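Local coordinates for mannitol dehydrogenase (PDB 3TWO), which probably interconverts cinnamyl-type alcohols and their aldehydes as a zinc-dependent medium-chain dehydrogenase, using the NADP(H) cofactor, at residues K212-D215 and A216-M219; S240-P243 and T244-L248. All coordinates share one frame; numbering follows the deposited sequence.

Interaction 1. Residues K212-D215 and A216-M219; sequences KKQD and ALSM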
# COMPACT_ATOMS: atom_id res chain seq x y z
N LYS B 212 -25.01 12.48 -11.90
CA LYS B 212 -25.59 12.14 -10.60
C LYS B 212 -25.16 13.08 -9.46
O LYS B 212 -25.29 12.75 -8.29
CB LYS B 212 -25.26 10.68 -10.26
CG LYS B 212 -25.74 9.74 -11.40
CD LYS B 212 -25.46 8.24 -11.14
CE LYS B 212 -23.99 7.93 -11.07
NZ LYS B 212 -23.78 6.42 -11.17
N LYS B 213 -24.65 14.26 -9.80
CA LYS B 213 -24.22 15.21 -8.76
C LYS B 213 -25.36 15.55 -7.77
O LYS B 213 -25.14 15.54 -6.57
CB LYS B 213 -23.67 16.48 -9.40
CG LYS B 213 -23.43 17.57 -8.45
CD LYS B 213 -22.53 18.62 -9.02
CE LYS B 213 -22.06 19.57 -7.85
NZ LYS B 213 -21.50 20.77 -8.47
N GLN B 214 -26.57 15.81 -8.27
CA GLN B 214 -27.73 16.06 -7.42
C GLN B 214 -28.02 14.91 -6.49
O GLN B 214 -28.37 15.15 -5.35
CB GLN B 214 -29.02 16.36 -8.22
CG GLN B 214 -29.07 17.81 -8.79
CD GLN B 214 -28.69 18.92 -7.73
OE1 GLN B 214 -27.69 19.62 -7.92
NE2 GLN B 214 -29.45 19.03 -6.64
N ASP B 215 -27.91 13.67 -6.95
CA ASP B 215 -28.08 12.56 -6.00
C ASP B 215 -26.96 12.57 -4.95
O ASP B 215 -27.23 12.29 -3.78
CB ASP B 215 -28.16 11.18 -6.65
CG ASP B 215 -29.06 11.16 -7.86
OD1 ASP B 215 -30.27 10.88 -7.74
OD2 ASP B 215 -28.54 11.45 -8.93
N ALA B 216 -25.74 12.92 -5.34
CA ALA B 216 -24.63 13.03 -4.37
C ALA B 216 -24.99 14.05 -3.28
O ALA B 216 -24.96 13.75 -2.09
CB ALA B 216 -23.37 13.43 -5.04
N LEU B 217 -25.40 15.23 -3.72
CA LEU B 217 -25.74 16.32 -2.80
C LEU B 217 -26.87 15.90 -1.89
O LEU B 217 -26.84 16.13 -0.68
CB LEU B 217 -26.10 17.61 -3.59
CG LEU B 217 -24.96 18.31 -4.36
CD1 LEU B 217 -25.58 19.51 -5.15
CD2 LEU B 217 -23.93 18.87 -3.38
N SER B 218 -27.82 15.19 -2.46
CA SER B 218 -28.95 14.75 -1.69
C SER B 218 -28.51 13.73 -0.61
O SER B 218 -29.12 13.64 0.47
CB SER B 218 -29.93 14.12 -2.67
OG SER B 218 -31.06 13.77 -1.97
N MET B 219 -27.46 12.98 -0.90
CA MET B 219 -26.86 12.08 0.10
C MET B 219 -25.99 12.77 1.18
O MET B 219 -25.50 12.09 2.10
CB MET B 219 -26.03 11.02 -0.59
CG MET B 219 -26.87 10.01 -1.32
SD MET B 219 -25.82 8.94 -2.32
CE MET B 219 -27.08 8.43 -3.50
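Four i to i+4 backbone bonds wind Lys-212 to Met-219 along helix 213-218, joining Lys-212 to Ala-216, Lys-213 to Leu-217, Gln-214 to Ser-218 and Asp-215 to Met-219. The bond from Leu-217 N to Lys-213 O, 2.9 Å long, is the straightest, with an N-H...O angle of 165°. The bond from Met-219 N to Asp-215 O, 3.0 Å long, is more bent, at 144°. Lys-212 holds the N-cap position, and its carbonyl accepts the first bond of the series. Side chains add a thinner layer of contact. On the exposed flank, Gln-214 bends back at chi2 (-47°), which carries its amide over Leu-217 at a slant and leaves OE1 3.5 Å from the CD1 methyl. That methyl also lies 4.4 Å from CG of Lys-213, so one branch of the leucine is touched by two long side chains of the preceding turn. The helix is the connection between strands 202-206 and 223-225 in a beta-alpha-beta unit of the Rossmann-type nucleotide-binding fold. Its inner side is marked by Ala-216, whose small buried side chain packs against Phe-185 and Phe-224. Met-219 folds back along its own turn: CG comes within 3.4 Å of Asp-215 O, and the extended chain beyond it brings CE to 4.3 Å from Asp-215 CB. The carboxylate of that aspartate is directed elsewhere, its OD1 forming a salt bridge with Lys-336. Lys-212 likewise sends its ammonium group away from the helix, where NZ hydrogen-bonds to the carbonyl oxygens of Lys-336 and Phe-185 while the side chain borders the bound NADPH.

Interaction 2. Residues S240-P243 and T244-L248; sequences STIP and THYDL. With NDP (NADPH dihydro-nicotinamide-adenine-dinucleotide phosphate), chain F.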
# COMPACT_ATOMS: atom_id res chain seq x y z
N SER B 240 -11.57 3.41 -3.33
CA SER B 240 -11.69 3.38 -4.78
C SER B 240 -12.50 2.15 -5.23
O SER B 240 -12.08 1.01 -5.03
CB SER B 240 -10.34 3.34 -5.46
OG SER B 240 -10.53 3.33 -6.85
N THR B 241 -13.65 2.41 -5.85
CA THR B 241 -14.49 1.35 -6.37
C THR B 241 -14.40 1.29 -7.89
O THR B 241 -15.24 0.63 -8.50
CB THR B 241 -15.96 1.56 -6.04
OG1 THR B 241 -16.52 2.55 -6.95
CG2 THR B 241 -16.13 1.98 -4.55
N ILE B 242 -13.43 2.00 -8.48
CA ILE B 242 -13.38 2.16 -9.94
C ILE B 242 -13.14 0.81 -10.67
O ILE B 242 -12.18 0.14 -10.37
CB ILE B 242 -12.25 3.12 -10.34
CG1 ILE B 242 -12.59 4.55 -9.89
CG2 ILE B 242 -12.04 3.09 -11.84
CD1 ILE B 242 -11.39 5.57 -10.01
N PRO B 243 -14.01 0.43 -11.65
CA PRO B 243 -13.88 -0.87 -12.34
C PRO B 243 -13.27 -0.77 -13.76
O PRO B 243 -13.27 -1.77 -14.49
CB PRO B 243 -15.34 -1.30 -12.47
CG PRO B 243 -16.02 0.05 -12.86
CD PRO B 243 -15.32 1.09 -11.96
N THR B 244 -12.81 0.43 -14.16
CA THR B 244 -12.18 0.64 -15.46
C THR B 244 -10.70 1.13 -15.22
O THR B 244 -10.25 1.30 -14.07
CB THR B 244 -12.92 1.73 -16.34
OG1 THR B 244 -12.81 3.00 -15.69
CG2 THR B 244 -14.45 1.41 -16.59
N HIS B 245 -9.95 1.34 -16.31
CA HIS B 245 -8.56 1.75 -16.20
C HIS B 245 -8.44 3.13 -15.54
O HIS B 245 -9.22 4.05 -15.85
CB HIS B 245 -7.90 1.82 -17.60
CG HIS B 245 -6.50 2.34 -17.57
ND1 HIS B 245 -6.15 3.59 -18.05
CD2 HIS B 245 -5.36 1.79 -17.09
CE1 HIS B 245 -4.86 3.79 -17.87
NE2 HIS B 245 -4.35 2.71 -17.31
N TYR B 246 -7.45 3.26 -14.64
CA TYR B 246 -7.09 4.53 -14.07
C TYR B 246 -5.69 4.45 -13.48
O TYR B 246 -5.07 3.40 -13.49
CB TYR B 246 -8.11 4.99 -13.01
CG TYR B 246 -8.15 4.20 -11.72
CD1 TYR B 246 -7.75 4.78 -10.51
CD2 TYR B 246 -8.63 2.87 -11.70
CE1 TYR B 246 -7.83 4.09 -9.31
CE2 TYR B 246 -8.73 2.15 -10.47
CZ TYR B 246 -8.34 2.77 -9.28
OH TYR B 246 -8.42 2.06 -8.08
N ASP B 247 -5.22 5.56 -12.96
CA ASP B 247 -3.88 5.62 -12.43
C ASP B 247 -4.03 5.76 -10.91
O ASP B 247 -4.54 6.77 -10.43
CB ASP B 247 -3.13 6.81 -13.07
CG ASP B 247 -1.74 7.02 -12.48
OD1 ASP B 247 -1.00 7.89 -12.97
OD2 ASP B 247 -1.36 6.31 -11.54
N LEU B 248 -3.63 4.72 -10.16
CA LEU B 248 -3.68 4.82 -8.71
C LEU B 248 -2.97 6.11 -8.18
O LEU B 248 -3.36 6.62 -7.14
CB LEU B 248 -3.06 3.53 -8.03
CG LEU B 248 -3.90 2.28 -8.09
CD1 LEU B 248 -3.05 0.99 -7.88
CD2 LEU B 248 -5.12 2.37 -7.13
PA NDP F . -20.93 -0.30 -10.90
O1A NDP F . -20.66 -0.00 -12.32
O2A NDP F . -22.17 0.19 -10.07
O5B NDP F . -20.25 1.11 -10.46
C5B NDP F . -18.91 1.58 -11.02
C4B NDP F . -18.90 3.11 -10.98
O4B NDP F . -17.58 3.75 -11.24
C3B NDP F . -19.90 3.64 -12.03
O3B NDP F . -20.72 4.68 -11.37
C2B NDP F . -18.96 4.27 -13.09
O2B NDP F . -19.68 5.37 -13.67
C1B NDP F . -17.81 4.84 -12.23
N9A NDP F . -16.50 4.86 -12.92
C8A NDP F . -16.10 3.98 -13.86
N7A NDP F . -14.86 4.30 -14.18
C5A NDP F . -14.48 5.36 -13.47
C6A NDP F . -13.32 6.10 -13.40
N6A NDP F . -12.21 5.84 -14.17
N1A NDP F . -13.31 7.12 -12.55
C2A NDP F . -14.33 7.42 -11.77
N3A NDP F . -15.44 6.73 -11.80
C4A NDP F . -15.53 5.70 -12.66
O3 NDP F . -19.83 -1.09 -10.10
PN NDP F . -19.98 -1.70 -8.71
O1N NDP F . -20.11 -0.67 -7.66
O2N NDP F . -20.95 -2.90 -8.60
O5D NDP F . -18.57 -2.39 -8.56
C5D NDP F . -17.35 -1.55 -8.83
C4D NDP F . -16.05 -2.45 -8.86
O4D NDP F . -16.02 -3.01 -7.53
C3D NDP F . -16.07 -3.65 -9.85
O3D NDP F . -14.74 -3.79 -10.43
C2D NDP F . -16.47 -4.81 -8.92
O2D NDP F . -15.96 -6.01 -9.39
C1D NDP F . -15.69 -4.42 -7.64
N1N NDP F . -16.12 -5.15 -6.40
C2N NDP F . -15.11 -5.58 -5.51
C3N NDP F . -15.44 -6.26 -4.35
C7N NDP F . -14.33 -6.63 -3.37
O7N NDP F . -13.25 -6.03 -3.38
N7N NDP F . -14.71 -7.43 -2.38
C4N NDP F . -16.80 -6.55 -4.08
C5N NDP F . -17.83 -6.09 -4.95
C6N NDP F . -17.50 -5.41 -6.10
P2B NDP F . -19.69 5.68 -15.21
O1X NDP F . -21.28 5.87 -15.56
O2X NDP F . -18.80 6.81 -15.49
O3X NDP F . -19.23 4.36 -15.96
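Ile-242 is wedged between two inclined flat groups, the adenine of NADPH and the phenol ring of Tyr-246, with its CD1 methyl touching both. The loop that carries it follows strand 235-240 of the parallel Rossmann sheet, at the strand ends where this fold binds dinucleotides. CD1 stands over the middle of the tyrosine ring, 3.8 Å from the centroid and only 13° off the ring normal, a clear CH-pi contact. The same methyl lies 3.5 Å from N1A of the adenine, against one face of the base. The other branch, CG2, is anti to the backbone N and presses on the ring nearer its rim, 3.4 Å from Tyr-246 CD2. At the far end of the ring, Ser-240 OG donates a hydrogen bond of 2.8 Å to Tyr-246 OH, tying the last strand residue to the returning loop and pairing two buried hydroxyls. Tyr-251 and Leu-263 add to the packing around the tyrosine. Pro-243 runs beside the cofactor, its CB 3.3 Å from the ribose oxygen O3D of the nicotinamide half, and touches His-43 and His-47 of helix 43-49. Thr-244 bonds to the base directly: with chi1 at 65°, its OG1 turns toward the adenine and donates to N7A at 2.9 Å.

Both contacts are local and belong to the same nucleotide-binding domain, on different elements: interaction 1 lies along helix 213-218, interaction 2 in the loop between strand 235-240 and helix 248-252. Their centres are about 21 Å apart and they do not touch, but NADPH relates them, since each contributes pocket residues. Interaction 1 is a surface contact held chiefly by main-chain bonds, with side chains touching lightly along the exposed flank. Interaction 2 is largely buried, and aliphatic-aromatic packing and a hydroxyl pair join its two halves. The two also meet the cofactor differently: interaction 1 through the side chain of Lys-212 at the N-cap, interaction 2 through successive loop residues.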